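Local coordinates for protein rhamnosidase B (Bacillus sp., PDB 2OKX) that hydrolyses terminal alpha-L-rhamnose residues from rhamnosides as a glycoside hydrolase of family 78, probably with inversion at the anomeric carbon, at residues Val625-Thr630 and Gly678-Asp683; Ser671-Met676 and His697-Leu702. One frame throughout, in Å; residues are numbered along the deposited sequence.

Interaction 1: residues Val625-Thr630 and Gly678-Asp683; sequences VIPNWT and GWNLLD
The backbones of I626 and W679 come within 5.5 Å at their CA atoms, where the N-terminal end of helix 627-644 meets the loop 678-683 in the alpha-barrel domain of this family 78 enzyme. I626 holds the N-cap position, and its side chain is the wedge of the contact. With CG1 beside the backbone N (chi1 -64°) and CD1 extended beyond it, CD1 lies over one face of the W679 indole, 3.7 Å from the centroid of the six-membered ring, a CH-pi contact 20° off the normal. The other branch, CG2, covers one face of W629 near its rim, so I626 separates the two tryptophans. L681 closes the apolar cluster, its CD2 4.2 Å from I626 CD1 and equally far from W629 CH2. P627 packs its CD against the carbonyl O of W679 at 3.4 Å.

Two waters join the backbones. One accepts from W679 N and lies 2.6 Å from V625 O. The other accepts from N628 N, an amide of the first helical turn, and donates to L681 O at 2.9 Å. N680 lies at the centre of an inverse gamma turn, in which L681 N makes a weak bond to W679 O. The indole of W629, whose NE1 forms a weak hydrogen bond to a bound glycerol, presents its edge to the loop, CH2 lying 3.8 Å from L682 O.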
loop_
_atom_site.group_PDB
_atom_site.type_symbol
_atom_site.label_atom_id
_atom_site.label_comp_id
_atom_site.label_asym_id
_atom_site.label_seq_id
_atom_site.Cartn_x
_atom_site.Cartn_y
_atom_site.Cartn_z
ATOM N N VAL A 625 3.086 -1.159 -16.644
ATOM C CA VAL A 625 3.447 -2.547 -16.882
ATOM C C VAL A 625 4.890 -2.855 -16.520
ATOM O O VAL A 625 5.800 -2.081 -16.822
ATOM C CB VAL A 625 3.259 -2.942 -18.376
ATOM C CG1 VAL A 625 3.860 -4.326 -18.629
ATOM C CG2 VAL A 625 1.790 -2.938 -18.744
ATOM N N ILE A 626 5.081 -3.991 -15.859
ATOM C CA ILE A 626 6.405 -4.477 -15.506
ATOM C C ILE A 626 6.375 -5.931 -15.970
ATOM O O ILE A 626 5.684 -6.766 -15.382
ATOM C CB ILE A 626 6.673 -4.427 -13.992
ATOM C CG1 ILE A 626 6.666 -2.974 -13.505
ATOM C CG2 ILE A 626 8.027 -5.066 -13.692
ATOM C CD1 ILE A 626 6.945 -2.821 -12.016
ATOM N N PRO A 627 7.098 -6.246 -17.057
ATOM C CA PRO A 627 7.129 -7.615 -17.584
ATOM C C PRO A 627 7.271 -8.699 -16.512
ATOM O O PRO A 627 6.463 -9.621 -16.449
ATOM C CB PRO A 627 8.310 -7.583 -18.548
ATOM C CG PRO A 627 8.236 -6.176 -19.093
ATOM C CD PRO A 627 7.975 -5.358 -17.842
ATOM N N ASN A 628 8.294 -8.586 -15.672
ATOM C CA ASN A 628 8.517 -9.578 -14.623
ATOM C C ASN A 628 7.315 -9.758 -13.692
ATOM O O ASN A 628 7.044 -10.869 -13.240
ATOM C CB ASN A 628 9.763 -9.214 -13.812
ATOM C CG ASN A 628 11.054 -9.505 -14.561
ATOM O OD1 ASN A 628 12.112 -8.942 -14.253
ATOM N ND2 ASN A 628 10.976 -10.400 -15.543
ATOM N N TRP A 629 6.591 -8.678 -13.401
ATOM C CA TRP A 629 5.431 -8.802 -12.526
ATOM C C TRP A 629 4.387 -9.698 -13.180
ATOM O O TRP A 629 3.778 -10.539 -12.519
ATOM C CB TRP A 629 4.810 -7.433 -12.217
ATOM C CG TRP A 629 5.453 -6.670 -11.063
ATOM C CD1 TRP A 629 4.832 -5.772 -10.238
ATOM C CD2 TRP A 629 6.835 -6.687 -10.666
ATOM N NE1 TRP A 629 5.735 -5.229 -9.359
ATOM C CE2 TRP A 629 6.971 -5.770 -9.598
ATOM C CE3 TRP A 629 7.970 -7.383 -11.107
ATOM C CZ2 TRP A 629 8.196 -5.529 -8.967
ATOM C CZ3 TRP A 629 9.189 -7.144 -10.478
ATOM C CH2 TRP A 629 9.292 -6.223 -9.419
ATOM N N THR A 630 4.177 -9.524 -14.481
ATOM C CA THR A 630 3.201 -10.353 -15.170
ATOM C C THR A 630 3.715 -11.791 -15.219
ATOM O O THR A 630 2.941 -12.740 -15.091
ATOM C CB THR A 630 2.917 -9.823 -16.587
ATOM O OG1 THR A 630 2.282 -8.541 -16.486
ATOM C CG2 THR A 630 1.992 -10.772 -17.341
ATOM N N GLY A 678 9.922 0.169 -21.930
ATOM C CA GLY A 678 9.049 0.257 -20.774
ATOM C C GLY A 678 9.787 0.105 -19.460
ATOM O O GLY A 678 11.012 0.186 -19.416
ATOM N N TRP A 679 9.040 -0.117 -18.384
ATOM C CA TRP A 679 9.628 -0.270 -17.058
ATOM C C TRP A 679 10.117 -1.711 -16.921
ATOM O O TRP A 679 9.364 -2.597 -16.527
ATOM C CB TRP A 679 8.569 0.054 -16.000
ATOM C CG TRP A 679 9.102 0.331 -14.627
ATOM C CD1 TRP A 679 10.412 0.471 -14.258
ATOM C CD2 TRP A 679 8.327 0.520 -13.437
ATOM N NE1 TRP A 679 10.498 0.735 -12.912
ATOM C CE2 TRP A 679 9.232 0.769 -12.384
ATOM C CE3 TRP A 679 6.953 0.504 -13.160
ATOM C CZ2 TRP A 679 8.808 0.999 -11.069
ATOM C CZ3 TRP A 679 6.530 0.732 -11.850
ATOM C CH2 TRP A 679 7.457 0.975 -10.825
ATOM N N ASN A 680 11.385 -1.930 -17.259
ATOM C CA ASN A 680 12.002 -3.259 -17.217
ATOM C C ASN A 680 12.678 -3.497 -15.874
ATOM O O ASN A 680 13.887 -3.721 -15.803
ATOM C CB ASN A 680 13.033 -3.365 -18.343
ATOM C CG ASN A 680 12.462 -2.961 -19.689
ATOM O OD1 ASN A 680 13.133 -2.308 -20.493
ATOM N ND2 ASN A 680 11.220 -3.352 -19.944
ATOM N N LEU A 681 11.876 -3.472 -14.815
ATOM C CA LEU A 681 12.370 -3.627 -13.455
ATOM C C LEU A 681 12.443 -5.040 -12.893
ATOM O O LEU A 681 11.738 -5.946 -13.333
ATOM C CB LEU A 681 11.502 -2.788 -12.510
ATOM C CG LEU A 681 11.830 -2.850 -11.015
ATOM C CD1 LEU A 681 13.090 -2.041 -10.755
ATOM C CD2 LEU A 681 10.666 -2.309 -10.191
ATOM N N LEU A 682 13.311 -5.195 -11.899
ATOM C CA LEU A 682 13.471 -6.446 -11.173
ATOM C C LEU A 682 13.775 -6.136 -9.707
ATOM O O LEU A 682 13.005 -6.501 -8.827
ATOM C CB LEU A 682 14.598 -7.313 -11.745
ATOM C CG LEU A 682 14.837 -8.572 -10.891
ATOM C CD1 LEU A 682 13.537 -9.361 -10.761
ATOM C CD2 LEU A 682 15.925 -9.437 -11.505
ATOM N N ASP A 683 14.883 -5.442 -9.451
ATOM C CA ASP A 683 15.288 -5.127 -8.080
ATOM C C ASP A 683 15.667 -3.657 -7.872
ATOM O O ASP A 683 15.966 -2.941 -8.830
ATOM C CB ASP A 683 16.482 -6.012 -7.696
ATOM C CG ASP A 683 16.762 -6.010 -6.207
ATOM O OD1 ASP A 683 17.877 -6.423 -5.813
ATOM O OD2 ASP A 683 15.867 -5.611 -5.430
HETATM O O HOH W 1 6.242 -0.559 -18.895
HETATM O O HOH W 2 10.393 -6.707 -15.780
#

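Interaction 2: residues Ser671-Met676 and His697-Leu702; sequences SGLLNM and HQNLFL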
loop_
_atom_site.group_PDB
_atom_site.type_symbol
_atom_site.label_atom_id
_atom_site.label_comp_id
_atom_site.label_asym_id
_atom_site.label_seq_id
_atom_site.Cartn_x
_atom_site.Cartn_y
_atom_site.Cartn_z
ATOM N N SER A 671 16.840 -10.041 -33.328
ATOM C CA SER A 671 17.870 -10.623 -32.477
ATOM C C SER A 671 17.373 -11.911 -31.826
ATOM O O SER A 671 18.167 -12.734 -31.378
ATOM C CB SER A 671 18.269 -9.630 -31.385
ATOM O OG SER A 671 17.175 -9.379 -30.518
ATOM N N GLY A 672 16.054 -12.076 -31.781
ATOM C CA GLY A 672 15.474 -13.256 -31.166
ATOM C C GLY A 672 15.403 -13.087 -29.659
ATOM O O GLY A 672 15.283 -14.062 -28.916
ATOM N N LEU A 673 15.483 -11.837 -29.210
ATOM C CA LEU A 673 15.435 -11.513 -27.789
ATOM C C LEU A 673 14.302 -10.540 -27.492
ATOM O O LEU A 673 13.857 -9.795 -28.370
ATOM C CB LEU A 673 16.762 -10.891 -27.342
ATOM C CG LEU A 673 18.019 -11.757 -27.484
ATOM C CD1 LEU A 673 19.258 -10.915 -27.230
ATOM C CD2 LEU A 673 17.949 -12.926 -26.508
ATOM N N LEU A 674 13.836 -10.549 -26.247
ATOM C CA LEU A 674 12.761 -9.655 -25.837
ATOM C C LEU A 674 13.292 -8.227 -25.805
ATOM O O LEU A 674 14.197 -7.910 -25.032
ATOM C CB LEU A 674 12.243 -10.047 -24.449
ATOM C CG LEU A 674 11.086 -9.207 -23.905
ATOM C CD1 LEU A 674 9.876 -9.364 -24.807
ATOM C CD2 LEU A 674 10.754 -9.642 -22.478
ATOM N N ASN A 675 12.734 -7.368 -26.653
ATOM C CA ASN A 675 13.157 -5.974 -26.710
ATOM C C ASN A 675 11.940 -5.105 -26.431
ATOM O O ASN A 675 10.966 -5.138 -27.183
ATOM C CB ASN A 675 13.717 -5.643 -28.096
ATOM C CG ASN A 675 14.519 -4.357 -28.104
ATOM O OD1 ASN A 675 14.173 -3.395 -27.419
ATOM N ND2 ASN A 675 15.593 -4.331 -28.890
ATOM N N MET A 676 11.991 -4.319 -25.360
ATOM C CA MET A 676 10.849 -3.481 -25.014
ATOM C C MET A 676 11.180 -2.093 -24.497
ATOM O O MET A 676 12.213 -1.873 -23.869
ATOM C CB MET A 676 9.985 -4.186 -23.967
ATOM C CG MET A 676 9.382 -5.491 -24.422
ATOM S SD MET A 676 8.459 -6.249 -23.093
ATOM C CE MET A 676 6.868 -5.479 -23.306
ATOM N N HIS A 697 17.489 -10.057 -17.285
ATOM C CA HIS A 697 16.621 -10.715 -16.309
ATOM C C HIS A 697 15.197 -11.016 -16.784
ATOM O O HIS A 697 14.701 -12.119 -16.551
ATOM C CB HIS A 697 16.607 -9.956 -14.965
ATOM C CG HIS A 697 16.088 -8.553 -15.041
ATOM N ND1 HIS A 697 14.826 -8.246 -15.503
ATOM C CD2 HIS A 697 16.641 -7.381 -14.652
ATOM C CE1 HIS A 697 14.625 -6.945 -15.394
ATOM N NE2 HIS A 697 15.711 -6.397 -14.881
ATOM N N GLN A 698 14.535 -10.079 -17.458
ATOM C CA GLN A 698 13.177 -10.366 -17.921
ATOM C C GLN A 698 13.159 -11.306 -19.124
ATOM O O GLN A 698 12.151 -11.952 -19.405
ATOM C CB GLN A 698 12.398 -9.079 -18.227
ATOM C CG GLN A 698 13.114 -8.039 -19.072
ATOM C CD GLN A 698 12.271 -6.782 -19.240
ATOM O OE1 GLN A 698 11.694 -6.282 -18.275
ATOM N NE2 GLN A 698 12.201 -6.267 -20.462
ATOM N N ASN A 699 14.276 -11.387 -19.836
ATOM C CA ASN A 699 14.360 -12.298 -20.971
ATOM C C ASN A 699 14.385 -13.711 -20.391
ATOM O O ASN A 699 13.729 -14.621 -20.898
ATOM C CB ASN A 699 15.631 -12.026 -21.776
ATOM C CG ASN A 699 15.380 -11.119 -22.965
ATOM O OD1 ASN A 699 14.975 -11.580 -24.035
ATOM N ND2 ASN A 699 15.601 -9.821 -22.780
ATOM N N LEU A 700 15.138 -13.871 -19.307
ATOM C CA LEU A 700 15.260 -15.155 -18.627
ATOM C C LEU A 700 13.928 -15.595 -18.018
ATOM O O LEU A 700 13.538 -16.756 -18.133
ATOM C CB LEU A 700 16.327 -15.062 -17.536
ATOM C CG LEU A 700 17.764 -14.810 -18.009
ATOM C CD1 LEU A 700 18.636 -14.424 -16.829
ATOM C CD2 LEU A 700 18.306 -16.061 -18.703
ATOM N N PHE A 701 13.226 -14.666 -17.371
ATOM C CA PHE A 701 11.946 -14.997 -16.761
ATOM C C PHE A 701 10.877 -15.310 -17.805
ATOM O O PHE A 701 9.932 -16.047 -17.529
ATOM C CB PHE A 701 11.483 -13.864 -15.835
ATOM C CG PHE A 701 12.019 -13.972 -14.429
ATOM C CD1 PHE A 701 12.589 -12.870 -13.797
ATOM C CD2 PHE A 701 11.941 -15.175 -13.731
ATOM C CE1 PHE A 701 13.074 -12.960 -12.494
ATOM C CE2 PHE A 701 12.422 -15.277 -12.424
ATOM C CZ PHE A 701 12.991 -14.165 -11.804
ATOM N N LEU A 702 11.018 -14.761 -19.006
ATOM C CA LEU A 702 10.043 -15.046 -20.055
ATOM C C LEU A 702 10.170 -16.518 -20.442
ATOM O O LEU A 702 9.174 -17.198 -20.690
ATOM C CB LEU A 702 10.286 -14.161 -21.282
ATOM C CG LEU A 702 9.374 -14.421 -22.491
ATOM C CD1 LEU A 702 7.913 -14.456 -22.067
ATOM C CD2 LEU A 702 9.597 -13.330 -23.530
HETATM O O HOH W 3 13.859 -6.316 -22.613
#
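Helix 696-715 of the alpha-barrel domain receives the loop that follows helix 647-665 through a bidentate side-chain-to-backbone hydrogen-bond pair: N699 grips both backbone polar groups of L674. L674 N donates to N699 OD1 at 2.7 Å, with an N-H...O angle of 153°, approaching in the carbonyl plane on a lone pair. In return N699 ND2 donates to L674 O at 3.3 Å, also on a lone pair, although this oxygen sits 16° out of the amide plane of N699. The amide thus turns OD1 and ND2 toward the L674 backbone roughly in its own plane. OD1 also comes within 3.2 Å of L674 CB, a tight contact. The same ND2 also bonds to V695 O, which further fixes the rotation of the group.

L674 O has a second donor, a water 2.9 Å away that in turn accepts from Q698 NE2. The L674 side chain, with CG anti to the backbone N (chi1 -179°), reaches over the helix, where CD2 meets L702 CD2 at 4.0 Å, the two leucines crossing at about a right angle. Earlier in the loop, S671 OG accepts from L673 N to form an ST turn. The whole is a bidentate asparagine bridge, joining an extended loop to a helix of the barrel.

In the fold
Interactions 1 and 2 lie about 11 Å apart between centres in the same alpha-barrel domain, and their segments alternate along the chain. One loop runs through both: its residues 671-676 pack on helix 696-715, and further on its residues 678-683 pass the start of helix 627-644. The two helices also meet directly, since N628 of interaction 1 touches H697, Q698 and F701, while Q698 packs on P627 and N680. N680 O lies 3.3 Å from H697 CE1. At interaction 1 a glycerol, probably from the crystallisation liquor, lies about 3 Å from the W629 side chain, which may mark a pocket there. Interaction 2 is structural packing, covered by L732 of helix 723-739.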